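Local structure of TRAP-T family transporter, DctP (Periplasmic binding) subunit (Sulfitobacter sp. NAS-14.1, 4PF8) at residues A[89-94]-A[167-172]. The protein binds beta-D-galacturonate in the periplasm and, as the solute-binding subunit of a TRAP transporter, probably delivers it to the membrane components for uptake. Residues are numbered along the deposited sequence; the frame is centred on the assembly and turned at random.
With GTR (beta-D-galactopyranuronic acid), chain D.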
ATOM      1  N   LEU A  89      -0.849   4.135  -0.970  1.00  9.51           N
ATOM      2  CA  LEU A  89      -0.242   5.414  -1.278  1.00  7.84           C
ATOM      3  C   LEU A  89       1.048   5.270  -2.110  1.00  8.47           C
ATOM      4  O   LEU A  89       1.558   6.256  -2.644  1.00 11.57           O
ATOM      5  CB  LEU A  89      -0.005   6.187   0.002  1.00  9.23           C
ATOM      6  CG  LEU A  89      -1.202   7.001   0.459  1.00 14.47           C
ATOM      7  CD1 LEU A  89      -2.410   6.156   0.721  1.00 25.98           C
ATOM      8  CD2 LEU A  89      -0.851   7.825   1.711  1.00 16.50           C
ATOM      9  N   GLY A  90       1.558   4.053  -2.264  1.00  9.68           N
ATOM     10  CA  GLY A  90       2.781   3.844  -3.016  1.00  9.84           C
ATOM     11  C   GLY A  90       2.676   4.369  -4.444  1.00 10.76           C
ATOM     12  O   GLY A  90       3.424   5.238  -4.870  1.00 13.12           O
ATOM     13  N   PRO A  91       1.720   3.843  -5.219  1.00  9.93           N
ATOM     14  CA  PRO A  91       1.559   4.294  -6.607  1.00 10.90           C
ATOM     15  C   PRO A  91       0.909   5.674  -6.732  1.00 11.77           C
ATOM     16  O   PRO A  91       0.876   6.261  -7.816  1.00 14.03           O
ATOM     17  CB  PRO A  91       0.649   3.222  -7.227  1.00 16.14           C
ATOM     18  CG  PRO A  91       0.701   2.042  -6.276  1.00 16.22           C
ATOM     19  CD  PRO A  91       0.926   2.639  -4.917  1.00 11.44           C
HETATM   20  N   MSE A  92       0.380   6.173  -5.632  1.00 11.14           N
HETATM   21  CA  MSE A  92      -0.272   7.477  -5.602  1.00 10.76           C
HETATM   22  C   MSE A  92       0.738   8.621  -5.734  1.00 13.72           C
HETATM   23  O   MSE A  92       0.364   9.745  -6.037  1.00 12.67           O
HETATM   24  CB  MSE A  92      -1.050   7.613  -4.302  1.00 14.89           C
HETATM   25  CG  MSE A  92      -1.818   8.883  -4.159  1.00 22.55           C
HETATM   26 SE   MSE A  92      -3.388   8.807  -5.230  0.58 16.60          SE
HETATM   27  CE  MSE A  92      -4.500   7.589  -4.203  1.00 25.25           C
ATOM     28  N   GLY A  93       2.019   8.346  -5.525  1.00 13.40           N
ATOM     29  CA  GLY A  93       3.038   9.377  -5.667  1.00 17.60           C
ATOM     30  C   GLY A  93       3.082  10.098  -7.018  1.00 24.43           C
ATOM     31  O   GLY A  93       3.504  11.249  -7.105  1.00 22.27           O
ATOM     32  N   GLN A  94       2.653   9.448  -8.094  1.00 24.59           N
ATOM     33  CA  GLN A  94       2.647  10.123  -9.395  1.00 26.74           C
ATOM     34  C   GLN A  94       1.534  11.179  -9.530  1.00 26.31           C
ATOM     35  O   GLN A  94       1.773  12.292  -9.997  1.00 28.30           O
ATOM     36  CB  GLN A  94       2.565   9.098 -10.531  1.00 32.45           C
ATOM     37  CG  GLN A  94       2.781   9.698 -11.909  1.00 37.01           C
ATOM     38  CD  GLN A  94       3.194   8.665 -12.945  1.00 44.92           C
ATOM     39  OE1 GLN A  94       3.643   7.567 -12.604  1.00 50.85           O
ATOM     40  NE2 GLN A  94       3.053   9.017 -14.222  1.00 46.82           N
ATOM     41  N   ARG A 167      11.037  -7.051  -8.606  1.00  6.57           N
ATOM     42  CA  ARG A 167       9.887  -6.262  -9.043  1.00  6.96           C
ATOM     43  C   ARG A 167       9.586  -5.224  -7.971  1.00  7.24           C
ATOM     44  O   ARG A 167       9.668  -5.511  -6.781  1.00  7.19           O
ATOM     45  CB  ARG A 167       8.662  -7.141  -9.241  1.00  6.30           C
ATOM     46  CG  ARG A 167       7.394  -6.374  -9.518  1.00  6.39           C
ATOM     47  CD  ARG A 167       6.632  -6.065  -8.228  1.00  6.43           C
ATOM     48  NE  ARG A 167       5.402  -5.328  -8.507  1.00  6.69           N
ATOM     49  CZ  ARG A 167       4.520  -4.967  -7.578  1.00  6.95           C
ATOM     50  NH1 ARG A 167       4.704  -5.264  -6.297  1.00  6.99           N
ATOM     51  NH2 ARG A 167       3.446  -4.301  -7.929  1.00  7.34           N
ATOM     52  N   VAL A 168       9.226  -4.024  -8.419  1.00  6.97           N
ATOM     53  CA  VAL A 168       8.745  -2.982  -7.537  1.00  7.33           C
ATOM     54  C   VAL A 168       7.410  -2.435  -8.065  1.00  8.36           C
ATOM     55  O   VAL A 168       7.044  -2.681  -9.219  1.00  8.19           O
ATOM     56  CB  VAL A 168       9.753  -1.841  -7.413  1.00  8.92           C
ATOM     57  CG1 VAL A 168      11.013  -2.352  -6.727  1.00  9.81           C
ATOM     58  CG2 VAL A 168      10.087  -1.218  -8.758  1.00 11.39           C
HETATM   59  N   MSE A 169       6.704  -1.719  -7.202  1.00  8.58           N
HETATM   60  CA  MSE A 169       5.515  -0.960  -7.597  1.00  8.45           C
HETATM   61  C   MSE A 169       5.900   0.222  -8.471  1.00  9.79           C
HETATM   62  O   MSE A 169       7.070   0.577  -8.603  1.00 11.01           O
HETATM   63  CB  MSE A 169       4.813  -0.386  -6.361  1.00 10.96           C
HETATM   64  CG  MSE A 169       4.132  -1.359  -5.524  1.00 13.34           C
HETATM   65 SE   MSE A 169       3.076  -0.406  -4.188  0.81 13.03          SE
HETATM   66  CE  MSE A 169       4.383  -0.136  -2.783  1.00 17.44           C
ATOM     67  N   ASN A 170       4.880   0.859  -9.039  1.00 10.83           N
ATOM     68  CA  ASN A 170       5.086   2.017  -9.910  1.00 13.48           C
ATOM     69  C   ASN A 170       5.307   3.322  -9.144  1.00 13.90           C
ATOM     70  O   ASN A 170       4.435   4.191  -9.066  1.00 15.84           O
ATOM     71  CB  ASN A 170       3.888   2.138 -10.859  1.00 15.91           C
ATOM     72  CG  ASN A 170       3.721   0.912 -11.728  1.00 21.99           C
ATOM     73  OD1 ASN A 170       2.849   0.074 -11.491  1.00 25.38           O
ATOM     74  ND2 ASN A 170       4.577   0.782 -12.727  1.00 20.20           N
ATOM     75  N   ASN A 171       6.497   3.453  -8.566  1.00 13.85           N
ATOM     76  CA  ASN A 171       6.963   4.710  -7.996  1.00 12.94           C
ATOM     77  C   ASN A 171       8.478   4.702  -8.166  1.00 12.31           C
ATOM     78  O   ASN A 171       9.136   3.752  -7.763  1.00 12.81           O
ATOM     79  CB  ASN A 171       6.563   4.813  -6.512  1.00 15.79           C
ATOM     80  CG  ASN A 171       6.859   6.162  -5.908  1.00 16.05           C
ATOM     81  OD1 ASN A 171       7.861   6.797  -6.229  1.00 14.89           O
ATOM     82  ND2 ASN A 171       5.973   6.624  -5.025  1.00 15.13           N
ATOM     83  N   ASP A 172       9.032   5.762  -8.762  1.00 16.42           N
ATOM     84  CA  ASP A 172      10.477   5.865  -8.991  1.00 20.52           C
ATOM     85  C   ASP A 172      11.319   5.732  -7.725  1.00 19.44           C
ATOM     86  O   ASP A 172      12.479   5.325  -7.795  1.00 18.06           O
ATOM     87  CB  ASP A 172      10.809   7.205  -9.653  1.00 26.26           C
ATOM     88  CG  ASP A 172      10.122   7.372 -10.986  1.00 32.95           C
ATOM     89  OD1 ASP A 172       9.980   6.351 -11.692  1.00 43.29           O
ATOM     90  OD2 ASP A 172       9.719   8.511 -11.327  1.00 45.09           O
TER
HETATM   91  C1  GTR D 402       0.037  -4.445  -1.522  1.00  5.44           C
HETATM   92  C2  GTR D 402      -0.942  -3.319  -1.551  1.00  5.28           C
HETATM   93  C3  GTR D 402      -1.540  -3.272  -2.945  1.00  7.07           C
HETATM   94  C4  GTR D 402      -0.464  -3.050  -4.000  1.00  6.96           C
HETATM   95  C5  GTR D 402       0.536  -4.189  -3.828  1.00  7.09           C
HETATM   96  C6  GTR D 402       1.714  -4.011  -4.778  1.00  9.45           C
HETATM   97  O1  GTR D 402       0.700  -4.506  -0.220  1.00  6.84           O
HETATM   98  O2  GTR D 402      -1.983  -3.614  -0.581  1.00  6.58           O
HETATM   99  O3  GTR D 402      -2.408  -2.119  -2.981  1.00  7.50           O
HETATM  100  O4  GTR D 402       0.169  -1.788  -3.728  1.00  9.35           O
HETATM  101  O5  GTR D 402       1.035  -4.254  -2.476  1.00  6.32           O
HETATM  102  O6A GTR D 402       2.823  -4.430  -4.351  1.00  7.19           O
HETATM  103  O6B GTR D 402       1.496  -3.605  -5.943  1.00  8.04           O
HETATM  104  O   HOH W   1       2.089   5.101 -10.208  1.00 22.71           O
HETATM  105  O   HOH W   2       4.012   6.779  -7.798  1.00 24.92           O
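The selenomethionine side chain of M169 lies across the ring of P91, its SE 3.8 Å from P91 CD and slightly farther from CG. With CG anti to the carbonyl carbon (chi1 -71°) and chi2 extended, the chain runs straight out toward 89-94 before bending at chi3, and SE touches both the proline ring and the sugar, 3.3 Å from GTR O4. Its methyl CE packs 4.3 Å from G90 CA. Beside this apolar patch, the amide of N171 reaches the backbone of the short helix: ND2 donates to G90 O over 2.9 Å at 162°, in the carbonyl plane. The second N-H of this amide serves N100 OD1 and its OD1 caps L173 N, so both ends of the group are engaged and its rotation is fixed. Next to the N171 amide, a water bridges the two backbones, donating to P91 O and to N170 O (2.8 Å), the centre of an inverse gamma turn. On the sugar side of M169, the edge of the R167 guanidinium faces the GTR carboxylate, NH1 donating to O6A and NH2 to O6B, both nearly straight, the paired arginine-carboxylate bridge characteristic of TRAP solute-binding proteins; NE is held by M188 O, and M169 N sits over one guanidinium face. This seam, part of the galacturonate pocket, joins helix 89-92, following strand 84-88, to the turn between strand 165-168 and helix 172-179, with helix 70-79 packing against P91 and N170.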